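Local coordinates for cell division control protein Cdc48 (Mycobacterium smegmatis, PDB 5E7P) that binds ADP in two AAA modules and probably hydrolyses ATP, at residues V113-S118 against E176-T181; V138-D143 against P186-V191; T612-I617 against G643-L648. All coordinates share one frame; numbering follows the deposited sequence.

How the contacts relate
Contacts 1 and 2 belong together in the N-terminal part of the chain: their segments alternate along the sequence, and their centres lie about 12 Å apart. Val180 of contact 1 probably hydrogen-bonds with the turn of contact 2, from Gly142 N to Val180 O (2.6 Å) and from Val180 N to Asp143 O (2.9 Å). Contact 3 lies in the second AAA module, on the opposite side of the chain's centre, about 53 Å from contact 1 and about 45 Å from contact 2 between centres. The side chain of Val191 in contact 2 is about 11 Å from a bound ADP; that of Leu645 in contact 3 is about 11 Å from that of Lys532, which binds the other ADP.

Contact 1 (V113-S118 against E176-T181); sequences VTVSGS and ELLTVT
The flat carboxylate of Glu176 faces Ser118, and both hydrogen bonds from Ser118 go to one of its oxygens, OE2. The backbone N of Ser118 comes in nearly along the C-O axis at 3.0 Å from Glu176 OE2. Ser118 OG reaches Glu176 OE2 from its syn side at 2.6 Å, 21° out of the carboxylate plane. Two donors of one residue therefore grip OE2 and limit how the carboxylate can turn. The glutamate spans the distance because its CG lies anti to the backbone N and the chain beyond is extended, which carries the acid past Leu178 to the loop at the end of strand 112-116. Between these points Leu178 sets its CD2 against Gly117 CA (3.8 Å).

Farther along, the two strands run antiparallel. Ser116 and Thr179 form a hydrogen-bonded pair, with Ser116 N to Thr179 O at 2.8 Å and Thr179 N to Ser116 O at 3.2 Å, and Thr181 N continues the pattern by bonding to Thr114 O at 2.9 Å. Val115 and Val180 make the neighbouring non-hydrogen-bonded pair. The two sheet faces differ in character. The face of Val115 and Val180 is apolar: Val113 CG1 meets Val180 CG1 at 4.0 Å, and both Val115 and Leu178 reach Trp199 of strand 196-199. On the face of Ser116 and Thr179, the methyl CG2 of Thr181 rests on Ser116 CB (3.6 Å) among small hydroxyl side chains. Strands 144-146 and 196-199 flank the pair on its outer edges, completing a four-stranded mixed sheet consistent with the small beta subdomain that accompanies the double-psi barrel in Cdc48 N-terminal domains.

Contact 2 (V138-D143 against P186-V191); sequences VMTVGD and PGTVSV
Met139 reaches Val191 through a bend at chi2 (-69°), which turns SD back from the extended path, followed by a nearly anti chi3 (164°) that carries CE onward. The methyl CE ends 3.8 Å from Val191 CG2, and the two side chains are inclined to each other. Closer to the backbone, Val189 holds its CG2 between the backbone N and the carbonyl carbon, where that methyl meets Met139 CB at 3.9 Å. Val180 and Val183 of strand 177-184 also touch Met139, so that the thioether chain is surrounded by aliphatic groups.

Met139 and Val189 are at the same time the hydrogen-bonded antiparallel pair of the two short strands. Met139 N donates to Val189 O at 2.6 Å, and Val189 N returns a bond to Met139 O at 3.1 Å. Strand 188-190 pairs also with 108-109, making a small three-stranded mixed sheet edged by 138-140. On the other face, Thr188 OG1 makes a weak bond to Thr140 OG1 at 3.4 Å, and both threonines pack on Ala67 of strand 65-72.

From Thr140 to Asp143 the chain makes a type II beta turn, closed by Asp143 N to Thr140 O, with Gly142 adopting the positive phi such a turn favours at its third position. Here direct pairing gives way to a water accepting from Val141 N at 3.0 Å and donating to Gly187 O at 2.6 Å. Two backbone bonds thus join the strands, the Met139 side is aliphatic, and the threonine side and turn add a weak hydroxyl bond and bridging water.

Contact 3 (T612-I617 against G643-L648); sequences TELDGI and GRLERL
Leu614 and Leu645 form the buried side of this contact, whereas Asp615 and Arg644, both partly exposed, hold its outer side. Leu614 points from helix 602-617 toward the other segment, and its CD2 lies 4.0 Å from Leu645 CD1, the two side chains crossing at about a right angle. Leu639 and Val625 also touch Leu614, so Leu614 fills the interface between its helix and the sheet.

One residue farther along the helix, the packing gives way to charge. Arg644 approaches Asp615 side-on with two nitrogens, NE standing 3.0 Å from Asp615 OD1 and NH2 standing 3.1 Å from Asp615 OD2. The OD2 bond uses the syn lone pair, while NE meets OD1 on its syn side but out of the carboxylate plane; the carboxylate and guanidinium planes are 21° apart, so the salt bridge is slightly twisted. An extended chain from CG to NE takes the guanidinium out to the helix, and a further bond from NH1 to Ala638 O steadies its far end.

Helix 602-617 packs beside the parallel sheet of the second AAA module, and the segment from Gly643 leads into its edge strand, 645-650. The Arg-Pro-Gly-Arg sequence ending at Arg644 matches the region that in Cdc48 relatives supplies arginine fingers to a neighbouring subunit; in this single-chain assembly Arg644 is instead engaged within its own chain.

Between helix and loop a water bridges the two backbones: it donates to Leu614 O at 2.8 Å and to Gly643 O at 2.6 Å, joining two carbonyls that stand 4.0 Å apart. On the other side of Gly643, its N makes an almost straight bond (174°) to Glu646 OE1 at 2.7 Å, tying Gly643 to Glu646 within the segment.

Contact 1 (V113-S118 against E176-T181)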
# COMPACT_ATOMS: atom_id res chain seq x y z
N VAL A 113 -17.58 -4.78 -4.71
CA VAL A 113 -17.91 -6.11 -4.21
C VAL A 113 -19.36 -6.09 -3.76
O VAL A 113 -19.73 -5.31 -2.88
CB VAL A 113 -17.05 -6.51 -2.99
CG1 VAL A 113 -17.56 -7.82 -2.40
CG2 VAL A 113 -15.58 -6.63 -3.38
N THR A 114 -20.19 -6.92 -4.37
CA THR A 114 -21.59 -6.99 -3.99
C THR A 114 -21.84 -8.16 -3.04
O THR A 114 -21.47 -9.30 -3.34
CB THR A 114 -22.52 -7.11 -5.22
OG1 THR A 114 -22.28 -6.01 -6.10
CG2 THR A 114 -23.97 -7.09 -4.78
N VAL A 115 -22.44 -7.87 -1.90
CA VAL A 115 -22.72 -8.90 -0.90
C VAL A 115 -24.21 -9.04 -0.67
O VAL A 115 -24.99 -8.13 -0.96
CB VAL A 115 -22.03 -8.58 0.44
CG1 VAL A 115 -20.51 -8.55 0.27
CG2 VAL A 115 -22.53 -7.26 1.00
N SER A 116 -24.62 -10.19 -0.14
CA SER A 116 -26.02 -10.43 0.17
C SER A 116 -26.19 -10.78 1.64
O SER A 116 -25.33 -11.42 2.24
CB SER A 116 -26.58 -11.56 -0.70
OG SER A 116 -27.95 -11.76 -0.44
N GLY A 117 -27.30 -10.35 2.22
CA GLY A 117 -27.59 -10.63 3.61
C GLY A 117 -29.07 -10.51 3.91
O GLY A 117 -29.90 -10.48 2.99
N SER A 118 -29.41 -10.45 5.19
CA SER A 118 -30.79 -10.31 5.62
C SER A 118 -31.31 -8.91 5.29
O SER A 118 -30.54 -8.00 5.03
CB SER A 118 -30.93 -10.59 7.11
OG SER A 118 -29.98 -9.84 7.86
N GLU A 176 -22.96 -11.11 11.36
CA GLU A 176 -23.82 -11.84 10.44
C GLU A 176 -23.04 -12.31 9.21
O GLU A 176 -22.31 -11.53 8.60
CB GLU A 176 -25.01 -10.98 10.00
CG GLU A 176 -25.95 -11.68 9.04
CD GLU A 176 -27.10 -10.79 8.59
OE1 GLU A 176 -27.34 -9.76 9.26
OE2 GLU A 176 -27.74 -11.12 7.58
N LEU A 177 -23.20 -13.58 8.87
CA LEU A 177 -22.51 -14.15 7.72
C LEU A 177 -23.17 -13.73 6.41
O LEU A 177 -24.38 -13.89 6.23
CB LEU A 177 -22.46 -15.68 7.82
CG LEU A 177 -21.25 -16.31 8.52
CD1 LEU A 177 -21.05 -15.75 9.92
CD2 LEU A 177 -21.38 -17.82 8.56
N LEU A 178 -22.37 -13.17 5.51
CA LEU A 178 -22.86 -12.71 4.22
C LEU A 178 -22.29 -13.58 3.11
O LEU A 178 -21.39 -14.39 3.35
CB LEU A 178 -22.44 -11.26 3.99
CG LEU A 178 -22.72 -10.28 5.13
CD1 LEU A 178 -22.06 -8.94 4.85
CD2 LEU A 178 -24.22 -10.11 5.33
N THR A 179 -22.82 -13.42 1.90
CA THR A 179 -22.27 -14.11 0.74
C THR A 179 -21.90 -13.10 -0.35
O THR A 179 -22.58 -12.09 -0.52
CB THR A 179 -23.23 -15.17 0.17
OG1 THR A 179 -24.49 -14.56 -0.14
CG2 THR A 179 -23.45 -16.29 1.17
N VAL A 180 -20.83 -13.39 -1.07
CA VAL A 180 -20.37 -12.52 -2.15
C VAL A 180 -21.04 -12.92 -3.46
O VAL A 180 -20.75 -13.98 -4.01
CB VAL A 180 -18.85 -12.59 -2.31
CG1 VAL A 180 -18.38 -11.65 -3.41
CG2 VAL A 180 -18.15 -12.27 -0.99
N THR A 181 -21.94 -12.06 -3.95
CA THR A 181 -22.68 -12.36 -5.17
C THR A 181 -21.98 -11.84 -6.42
O THR A 181 -22.29 -12.28 -7.53
CB THR A 181 -24.10 -11.77 -5.11
OG1 THR A 181 -24.05 -10.36 -5.34
CG2 THR A 181 -24.74 -12.05 -3.76

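Contact 2 (V138-D143 against P186-V191)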
# COMPACT_ATOMS: atom_id res chain seq x y z
N VAL A 138 -9.75 -10.51 1.31
CA VAL A 138 -9.93 -11.03 -0.04
C VAL A 138 -11.33 -11.59 -0.26
O VAL A 138 -11.90 -12.24 0.62
CB VAL A 138 -8.88 -12.10 -0.41
CG1 VAL A 138 -7.51 -11.47 -0.56
CG2 VAL A 138 -8.87 -13.20 0.63
N MET A 139 -11.88 -11.34 -1.45
CA MET A 139 -13.23 -11.76 -1.78
C MET A 139 -13.24 -12.59 -3.05
O MET A 139 -12.44 -12.36 -3.96
CB MET A 139 -14.14 -10.54 -1.95
CG MET A 139 -14.18 -9.60 -0.76
SD MET A 139 -15.01 -10.32 0.67
CE MET A 139 -14.46 -9.22 1.97
N THR A 140 -14.14 -13.56 -3.11
CA THR A 140 -14.36 -14.37 -4.30
C THR A 140 -15.86 -14.63 -4.39
O THR A 140 -16.52 -14.81 -3.37
CB THR A 140 -13.61 -15.71 -4.22
OG1 THR A 140 -12.24 -15.49 -3.87
CG2 THR A 140 -13.68 -16.45 -5.55
N VAL A 141 -16.40 -14.63 -5.61
CA VAL A 141 -17.83 -14.84 -5.79
C VAL A 141 -18.27 -16.18 -5.22
O VAL A 141 -17.66 -17.21 -5.50
CB VAL A 141 -18.23 -14.74 -7.28
CG1 VAL A 141 -19.67 -15.20 -7.48
CG2 VAL A 141 -18.04 -13.33 -7.79
N GLY A 142 -19.31 -16.15 -4.39
CA GLY A 142 -19.83 -17.35 -3.77
C GLY A 142 -19.33 -17.58 -2.36
O GLY A 142 -19.84 -18.44 -1.64
N ASP A 143 -18.32 -16.81 -1.96
CA ASP A 143 -17.73 -16.95 -0.64
C ASP A 143 -18.68 -16.52 0.47
O ASP A 143 -19.53 -15.66 0.28
CB ASP A 143 -16.44 -16.12 -0.53
CG ASP A 143 -15.25 -16.81 -1.17
OD1 ASP A 143 -15.46 -17.65 -2.07
OD2 ASP A 143 -14.11 -16.50 -0.77
N PRO A 186 -13.46 -9.47 -12.23
CA PRO A 186 -13.74 -10.88 -11.94
C PRO A 186 -12.53 -11.62 -11.36
O PRO A 186 -11.39 -11.23 -11.61
CB PRO A 186 -14.08 -11.46 -13.32
CG PRO A 186 -14.59 -10.30 -14.09
CD PRO A 186 -13.79 -9.12 -13.62
N GLY A 187 -12.80 -12.67 -10.59
CA GLY A 187 -11.74 -13.46 -9.99
C GLY A 187 -11.65 -13.27 -8.49
O GLY A 187 -12.62 -13.51 -7.77
N THR A 188 -10.49 -12.84 -8.01
CA THR A 188 -10.28 -12.61 -6.59
C THR A 188 -9.82 -11.18 -6.33
O THR A 188 -8.86 -10.70 -6.94
CB THR A 188 -9.26 -13.60 -6.00
OG1 THR A 188 -9.78 -14.93 -6.08
CG2 THR A 188 -8.99 -13.27 -4.54
N VAL A 189 -10.52 -10.50 -5.43
CA VAL A 189 -10.26 -9.10 -5.16
C VAL A 189 -10.11 -8.82 -3.67
O VAL A 189 -10.56 -9.60 -2.83
CB VAL A 189 -11.39 -8.20 -5.70
CG1 VAL A 189 -11.51 -8.34 -7.21
CG2 VAL A 189 -12.70 -8.55 -5.03
N SER A 190 -9.47 -7.70 -3.35
CA SER A 190 -9.32 -7.27 -1.97
C SER A 190 -10.05 -5.94 -1.77
O SER A 190 -10.05 -5.09 -2.65
CB SER A 190 -7.85 -7.11 -1.61
OG SER A 190 -7.23 -6.15 -2.46
N VAL A 191 -10.67 -5.77 -0.60
CA VAL A 191 -11.39 -4.54 -0.31
C VAL A 191 -10.42 -3.41 0.04
O VAL A 191 -9.68 -3.49 1.02
CB VAL A 191 -12.40 -4.72 0.84
CG1 VAL A 191 -13.15 -3.42 1.09
CG2 VAL A 191 -13.38 -5.85 0.51
O HOH W 1 -15.00 -14.36 -8.24

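Contact 3 (T612-I617 against G643-L648)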
# COMPACT_ATOMS: atom_id res chain seq x y z
N THR A 612 15.95 20.70 -14.95
CA THR A 612 15.44 21.89 -14.28
C THR A 612 14.94 21.56 -12.88
O THR A 612 15.24 22.27 -11.92
CB THR A 612 14.28 22.54 -15.08
OG1 THR A 612 14.74 22.88 -16.40
CG2 THR A 612 13.78 23.80 -14.38
N GLU A 613 14.18 20.47 -12.76
CA GLU A 613 13.64 20.05 -11.47
C GLU A 613 14.75 19.58 -10.53
O GLU A 613 14.71 19.87 -9.33
CB GLU A 613 12.59 18.95 -11.66
CG GLU A 613 11.36 19.40 -12.42
CD GLU A 613 10.68 20.60 -11.78
OE1 GLU A 613 10.71 21.69 -12.38
OE2 GLU A 613 10.11 20.44 -10.68
N LEU A 614 15.73 18.87 -11.07
CA LEU A 614 16.85 18.39 -10.26
C LEU A 614 17.64 19.56 -9.69
O LEU A 614 18.16 19.48 -8.57
CB LEU A 614 17.77 17.50 -11.09
CG LEU A 614 17.23 16.11 -11.46
CD1 LEU A 614 18.22 15.38 -12.33
CD2 LEU A 614 16.93 15.30 -10.21
N ASP A 615 17.72 20.65 -10.45
CA ASP A 615 18.46 21.82 -10.01
C ASP A 615 17.71 22.61 -8.95
O ASP A 615 18.31 23.34 -8.17
CB ASP A 615 18.83 22.72 -11.20
CG ASP A 615 19.85 22.07 -12.13
OD1 ASP A 615 20.44 21.04 -11.74
OD2 ASP A 615 20.07 22.60 -13.24
N GLY A 616 16.39 22.47 -8.93
CA GLY A 616 15.57 23.11 -7.92
C GLY A 616 15.58 22.34 -6.61
O GLY A 616 15.27 22.89 -5.55
N ILE A 617 15.93 21.06 -6.69
CA ILE A 617 15.97 20.19 -5.52
C ILE A 617 17.32 20.27 -4.81
O ILE A 617 17.40 20.11 -3.59
CB ILE A 617 15.65 18.72 -5.92
CG1 ILE A 617 14.20 18.62 -6.41
CG2 ILE A 617 15.86 17.76 -4.76
CD1 ILE A 617 13.18 19.09 -5.40
N GLY A 643 25.57 18.79 -8.33
CA GLY A 643 24.30 19.46 -8.08
C GLY A 643 23.13 18.57 -8.44
O GLY A 643 22.01 18.78 -7.99
N ARG A 644 23.40 17.55 -9.26
CA ARG A 644 22.36 16.62 -9.68
C ARG A 644 22.62 15.23 -9.10
O ARG A 644 22.91 15.11 -7.91
CB ARG A 644 22.29 16.58 -11.21
CG ARG A 644 22.21 17.96 -11.84
CD ARG A 644 21.77 17.90 -13.29
NE ARG A 644 21.51 19.23 -13.83
CZ ARG A 644 22.24 19.82 -14.77
NH1 ARG A 644 23.29 19.20 -15.29
NH2 ARG A 644 21.92 21.04 -15.20
N LEU A 645 22.52 14.20 -9.93
CA LEU A 645 22.77 12.83 -9.47
C LEU A 645 24.27 12.54 -9.45
O LEU A 645 24.80 11.93 -10.38
CB LEU A 645 22.05 11.83 -10.38
CG LEU A 645 20.63 11.39 -10.01
CD1 LEU A 645 19.75 12.56 -9.60
CD2 LEU A 645 20.00 10.62 -11.16
N GLU A 646 24.95 12.98 -8.39
CA GLU A 646 26.41 12.94 -8.36
C GLU A 646 26.99 11.88 -7.41
O GLU A 646 28.16 11.52 -7.52
CB GLU A 646 26.98 14.32 -8.02
CG GLU A 646 26.57 14.84 -6.65
CD GLU A 646 27.31 16.12 -6.28
OE1 GLU A 646 26.72 17.21 -6.45
OE2 GLU A 646 28.47 16.03 -5.82
N ARG A 647 26.18 11.40 -6.48
CA ARG A 647 26.63 10.34 -5.59
C ARG A 647 26.35 8.97 -6.21
O ARG A 647 25.23 8.46 -6.14
CB ARG A 647 25.95 10.46 -4.22
CG ARG A 647 26.35 9.38 -3.23
CD ARG A 647 26.13 9.84 -1.80
NE ARG A 647 27.05 10.92 -1.45
CZ ARG A 647 26.98 11.63 -0.34
NH1 ARG A 647 26.03 11.39 0.55
NH2 ARG A 647 27.87 12.59 -0.11
N LEU A 648 27.39 8.39 -6.81
CA LEU A 648 27.27 7.11 -7.50
C LEU A 648 27.44 5.94 -6.55
O LEU A 648 28.54 5.68 -6.06
CB LEU A 648 28.31 7.02 -8.62
CG LEU A 648 27.89 7.48 -10.02
CD1 LEU A 648 27.34 8.90 -10.02
CD2 LEU A 648 29.07 7.36 -10.98
O HOH W 2 19.74 17.59 -7.34